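Local coordinates for protein salmonella typhimurium DB7155 bacteriophage DET7 tailspike (Bacteriophage, PDB 2V5I) that binds and probably hydrolyses the O-antigen polysaccharide of Salmonella as the trimeric, beta-helical receptor-binding tailspike of phage Det7, at residues G229-R234 with G257-Q262; L323-L328 with V346-V351. All coordinates share one frame; numbering follows the deposited sequence. Where two conformers were deposited one is given.

Contact 1: G229-R234 with G257-Q262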
# COMPACT_ATOMS: atom_id res chain seq x y z
N GLY A 229 -0.69 23.65 3.12
CA GLY A 229 -1.10 23.43 1.75
C GLY A 229 -2.60 23.37 1.60
O GLY A 229 -3.22 24.03 0.78
N VAL A 230 -3.19 22.43 2.36
CA VAL A 230 -4.63 22.28 2.44
C VAL A 230 -5.05 22.33 3.89
O VAL A 230 -4.45 21.69 4.74
CB VAL A 230 -5.13 20.89 1.85
CG1 VAL A 230 -6.66 20.77 1.92
CG2 VAL A 230 -4.66 20.69 0.43
N GLN A 231 -6.08 23.11 4.20
CA GLN A 231 -6.56 23.16 5.56
C GLN A 231 -8.07 23.21 5.68
O GLN A 231 -8.73 23.73 4.81
CB GLN A 231 -5.97 24.34 6.31
CG GLN A 231 -6.34 25.65 5.81
CD GLN A 231 -5.39 26.81 6.34
OE1 GLN A 231 -4.47 26.58 7.13
NE2 GLN A 231 -5.66 28.02 5.91
N PHE A 232 -8.58 22.57 6.75
CA PHE A 232 -10.03 22.54 7.04
C PHE A 232 -10.31 23.17 8.38
O PHE A 232 -9.55 22.95 9.32
CB PHE A 232 -10.48 21.03 7.11
CG PHE A 232 -10.38 20.33 5.80
CD1 PHE A 232 -9.17 19.74 5.42
CD2 PHE A 232 -11.44 20.27 4.97
CE1 PHE A 232 -9.05 19.11 4.20
CE2 PHE A 232 -11.33 19.60 3.69
CZ PHE A 232 -10.10 19.02 3.38
N LEU A 233 -11.46 23.87 8.46
CA LEU A 233 -11.97 24.46 9.72
C LEU A 233 -13.45 24.09 9.86
O LEU A 233 -14.25 24.38 8.99
CB LEU A 233 -11.83 26.00 9.76
CG LEU A 233 -10.44 26.57 9.72
CD1 LEU A 233 -9.95 26.73 8.31
CD2 LEU A 233 -10.45 27.93 10.40
N ARG A 234 -13.79 23.38 10.94
CA ARG A 234 -15.16 22.97 11.26
C ARG A 234 -15.86 22.22 10.10
O ARG A 234 -16.97 22.52 9.73
CB ARG A 234 -15.95 24.18 11.71
CG ARG A 234 -17.25 23.86 12.46
CD ARG A 234 -17.78 25.05 13.24
NE ARG A 234 -19.16 24.87 13.73
CZ ARG A 234 -20.26 25.03 13.00
NH1 ARG A 234 -20.20 25.35 11.72
NH2 ARG A 234 -21.47 24.85 13.56
N GLY A 257 1.86 20.27 5.32
CA GLY A 257 1.28 19.90 4.01
C GLY A 257 -0.26 19.99 4.08
O GLY A 257 -0.90 20.59 3.23
N PHE A 258 -0.79 19.24 5.04
CA PHE A 258 -2.19 19.07 5.21
C PHE A 258 -2.56 19.19 6.68
O PHE A 258 -1.92 18.58 7.52
CB PHE A 258 -2.55 17.63 4.75
CG PHE A 258 -2.12 17.34 3.32
CD1 PHE A 258 -2.85 17.76 2.24
CD2 PHE A 258 -0.87 16.71 3.07
CE1 PHE A 258 -2.41 17.52 0.93
CE2 PHE A 258 -0.43 16.46 1.74
CZ PHE A 258 -1.17 16.89 0.69
N LYS A 259 -3.57 20.01 6.94
CA LYS A 259 -3.88 20.42 8.34
C LYS A 259 -5.36 20.42 8.65
O LYS A 259 -6.14 21.04 7.92
CB LYS A 259 -3.28 21.80 8.59
CG LYS A 259 -3.50 22.43 9.99
CD LYS A 259 -3.15 23.90 9.97
CE LYS A 259 -3.35 24.57 11.30
NZ LYS A 259 -2.81 25.98 11.19
N THR A 260 -5.70 19.74 9.75
CA THR A 260 -6.99 19.96 10.40
C THR A 260 -6.79 20.96 11.54
O THR A 260 -6.02 20.71 12.46
CB THR A 260 -7.54 18.60 10.96
OG1 THR A 260 -6.60 17.97 11.80
CG2 THR A 260 -7.86 17.65 9.83
N TYR A 261 -7.50 22.09 11.46
CA TYR A 261 -7.26 23.13 12.48
C TYR A 261 -7.55 22.63 13.85
O TYR A 261 -8.48 21.80 14.07
CB TYR A 261 -8.15 24.37 12.27
CG TYR A 261 -7.43 25.54 11.73
CD1 TYR A 261 -7.09 25.56 10.39
CD2 TYR A 261 -7.14 26.62 12.52
CE1 TYR A 261 -6.47 26.64 9.84
CE2 TYR A 261 -6.49 27.73 11.98
CZ TYR A 261 -6.16 27.72 10.65
OH TYR A 261 -5.52 28.79 10.04
N GLN A 262 -6.76 23.13 14.82
CA GLN A 262 -6.91 22.80 16.21
C GLN A 262 -7.51 23.97 16.96
O GLN A 262 -7.25 25.14 16.65
CB GLN A 262 -5.56 22.47 16.85
CG GLN A 262 -5.08 21.13 16.45
CD GLN A 262 -3.81 21.13 15.72
OE1 GLN A 262 -2.83 21.66 16.22
NE2 GLN A 262 -3.78 20.50 14.51
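The ring of Y261 is gripped between L233 and K259. L233 lies alongside it, pointing the same way, and sets CG over one face, 3.9 Å from the ring centroid and 26° off the normal, a CH-pi contact. On the opposite face CE of K259 sits over the ring centre, 3.9 Å above the plane; with CG anti to the backbone N and the chain extended beyond it, the lysine stands out from the sheet to that position. The edge of the ring is taken by Q231, whose OE1 comes to 3.4 Å from Y261 CE1, the amide plane turned 64° against the ring. These side chains share one face of the sheet; on the other, V230 CG2 packs obliquely against F258 CD1 at 3.9 Å. Between these two layers run the parallel strands 230-233 and 258-260, successive rungs of one face of the right-handed beta-helix that marks the P22 tailspike family. Their axes approach to 4.8 Å and are nearly parallel. Four backbone bonds zip the rungs together: V230 N to G257 O, K259 N to V230 O at 2.9 Å, F232 N to K259 O, and Y261 N to F232 O, the last nearly straight at 168°. Further out, NE2 of Q231 bonds T203 on the preceding rung, which holds the amide beside the tyrosine, and K259 NZ forms a salt bridge with E255. On the F258 side, V245 touches V230, F232 and F258, while F258 stacks on F290 of the next rung.

Contact 2: L323-L328 with V346-V351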
# COMPACT_ATOMS: atom_id res chain seq x y z
N LEU A 323 -10.06 9.00 8.34
CA LEU A 323 -9.70 7.83 7.58
C LEU A 323 -8.34 8.11 6.91
O LEU A 323 -8.26 8.82 5.90
CB LEU A 323 -10.77 7.49 6.54
CG LEU A 323 -10.48 6.32 5.60
CD1 LEU A 323 -10.17 5.06 6.35
CD2 LEU A 323 -11.72 6.12 4.70
N VAL A 324 -7.29 7.58 7.51
CA VAL A 324 -5.89 7.84 7.13
C VAL A 324 -5.28 6.56 6.60
O VAL A 324 -5.17 5.58 7.34
CB VAL A 324 -5.05 8.34 8.34
CG1 VAL A 324 -3.59 8.60 7.94
CG2 VAL A 324 -5.65 9.60 8.90
N ASP A 325 -4.99 6.54 5.29
CA ASP A 325 -4.47 5.34 4.60
C ASP A 325 -3.68 5.73 3.37
O ASP A 325 -4.08 6.58 2.59
CB ASP A 325 -5.66 4.43 4.16
CG ASP A 325 -5.21 3.17 3.44
OD1 ASP A 325 -4.62 2.28 4.08
OD2 ASP A 325 -5.48 3.04 2.21
N ASN A 326 -2.53 5.08 3.21
CA ASN A 326 -1.69 5.22 2.04
C ASN A 326 -1.19 6.65 1.85
O ASN A 326 -1.42 7.29 0.84
CB ASN A 326 -2.40 4.75 0.76
CG ASN A 326 -1.47 4.75 -0.42
OD1 ASN A 326 -0.26 4.62 -0.24
ND2 ASN A 326 -2.02 4.85 -1.63
N ILE A 327 -0.51 7.13 2.89
CA ILE A 327 0.11 8.46 2.83
C ILE A 327 1.62 8.35 2.95
O ILE A 327 2.14 7.43 3.55
CB ILE A 327 -0.47 9.41 3.93
CG1 ILE A 327 -0.32 8.88 5.34
CG2 ILE A 327 -1.94 9.71 3.64
CD1 ILE A 327 -0.45 9.89 6.40
N LEU A 328 2.32 9.35 2.40
CA LEU A 328 3.80 9.35 2.33
C LEU A 328 4.31 10.73 2.72
O LEU A 328 3.74 11.74 2.29
CB LEU A 328 4.28 9.04 0.92
CG LEU A 328 5.78 9.21 0.58
CD1 LEU A 328 6.62 8.25 1.35
CD2 LEU A 328 6.03 9.08 -0.94
N VAL A 346 -5.28 3.77 11.70
CA VAL A 346 -4.33 4.43 10.79
C VAL A 346 -3.61 3.27 10.09
O VAL A 346 -3.24 2.30 10.74
CB VAL A 346 -3.31 5.23 11.57
CG1 VAL A 346 -2.25 5.77 10.66
CG2 VAL A 346 -3.99 6.33 12.29
N SER A 347 -3.55 3.27 8.75
CA SER A 347 -2.90 2.18 8.03
C SER A 347 -2.07 2.65 6.85
O SER A 347 -2.33 3.68 6.23
CB SER A 347 -3.93 1.18 7.45
OG SER A 347 -4.95 1.86 6.70
N ASN A 348 -1.02 1.89 6.58
CA ASN A 348 -0.29 2.04 5.36
C ASN A 348 0.30 3.45 5.25
O ASN A 348 0.04 4.21 4.30
CB ASN A 348 -1.15 1.66 4.15
CG ASN A 348 -1.85 0.30 4.34
OD1 ASN A 348 -1.31 -0.65 4.94
ND2 ASN A 348 -3.10 0.24 3.90
N VAL A 349 1.14 3.77 6.22
CA VAL A 349 1.79 5.07 6.31
C VAL A 349 3.26 4.87 6.06
O VAL A 349 3.83 3.96 6.61
CB VAL A 349 1.60 5.62 7.77
CG1 VAL A 349 2.51 6.80 8.07
CG2 VAL A 349 0.14 6.02 7.98
N THR A 350 3.88 5.76 5.27
CA THR A 350 5.32 5.69 4.97
C THR A 350 5.92 7.08 5.25
O THR A 350 5.58 8.08 4.60
CB THR A 350 5.55 5.29 3.49
OG1 THR A 350 4.92 3.99 3.25
CG2 THR A 350 7.06 5.23 3.20
N VAL A 351 6.75 7.17 6.30
CA VAL A 351 7.48 8.38 6.63
C VAL A 351 8.96 8.03 6.50
O VAL A 351 9.44 7.12 7.18
CB VAL A 351 7.13 8.86 8.06
CG1 VAL A 351 7.92 10.11 8.37
CG2 VAL A 351 5.66 9.15 8.20
O HOH W 1 -6.97 3.01 8.04
O HOH W 2 2.36 4.52 2.34
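D325 and N348 lie side by side, pointing the same way, their carboxylate and amide planes 69° apart. With CG anti to the backbone N, D325 brings OD1 down between two donors of the neighbouring rung. S347 OG donates to it at 2.7 Å, meeting the oxygen on its anti side and 24° out of the carboxylate plane. N348 ND2 stands 2.6 Å from the same OD1, but the N-H is bent and the bond is weak. The serine hydroxyl reaches this place because chi1 of 51° sets OG between its backbone N and carbonyl carbon; a water that donates to OG also donates to V324 O.

On the other face of the sheet the aliphatic groups pair like with like. V324 and V346 run side by side, CG1 to CG1, and I327 CG1 lies 3.9 Å from V349 CG2. On the D325 face, past the corner, L328 crosses T350, its CD1 3.6 Å from T350 CG2.

N326 and N348 occupy equivalent corners, both in the left-handed backbone conformation, where each strand bends from one face of the beta-helix to the next. Polar residues hold this corner on successive rungs, and N348 OD1 accepts a bond from N370 on the next one. Backbone bonds continue through the bend, from S347 N to V324 O before it and T350 N to I327 O, at 3.0 Å, after it.

N348 ND2 also bonds T350 OG1 of a second subunit, and T350 OG1 here receives the same bond from N348 of the third. The serine hydroxyl, with a weaker contribution from N348, would be expected to favour a charged D325, so the corner probably keeps a buried carboxylate beside a polar trimer interface.

In the fold
Contact 1 and contact 2 follow one another along the chain and join different walls of the same beta-helix. The pair 229-234 with 257-262 belongs to one parallel stack of rungs; 323-328 with 346-351 belongs to the stack that turns a corner, three coils further on, segment for segment. Their centres are about 17 Å apart and their nearest atoms about 6 Å, without touching. Their surroundings differ too: no other chain of the assembly touches contact 1, whereas contact 2 meets both other subunits of the trimer. L275, from the chain between the contacts, makes a backbone hydrogen bond with L323 and touches F232, so it joins both; H241, from between the two segments of contact 1, packs on L323.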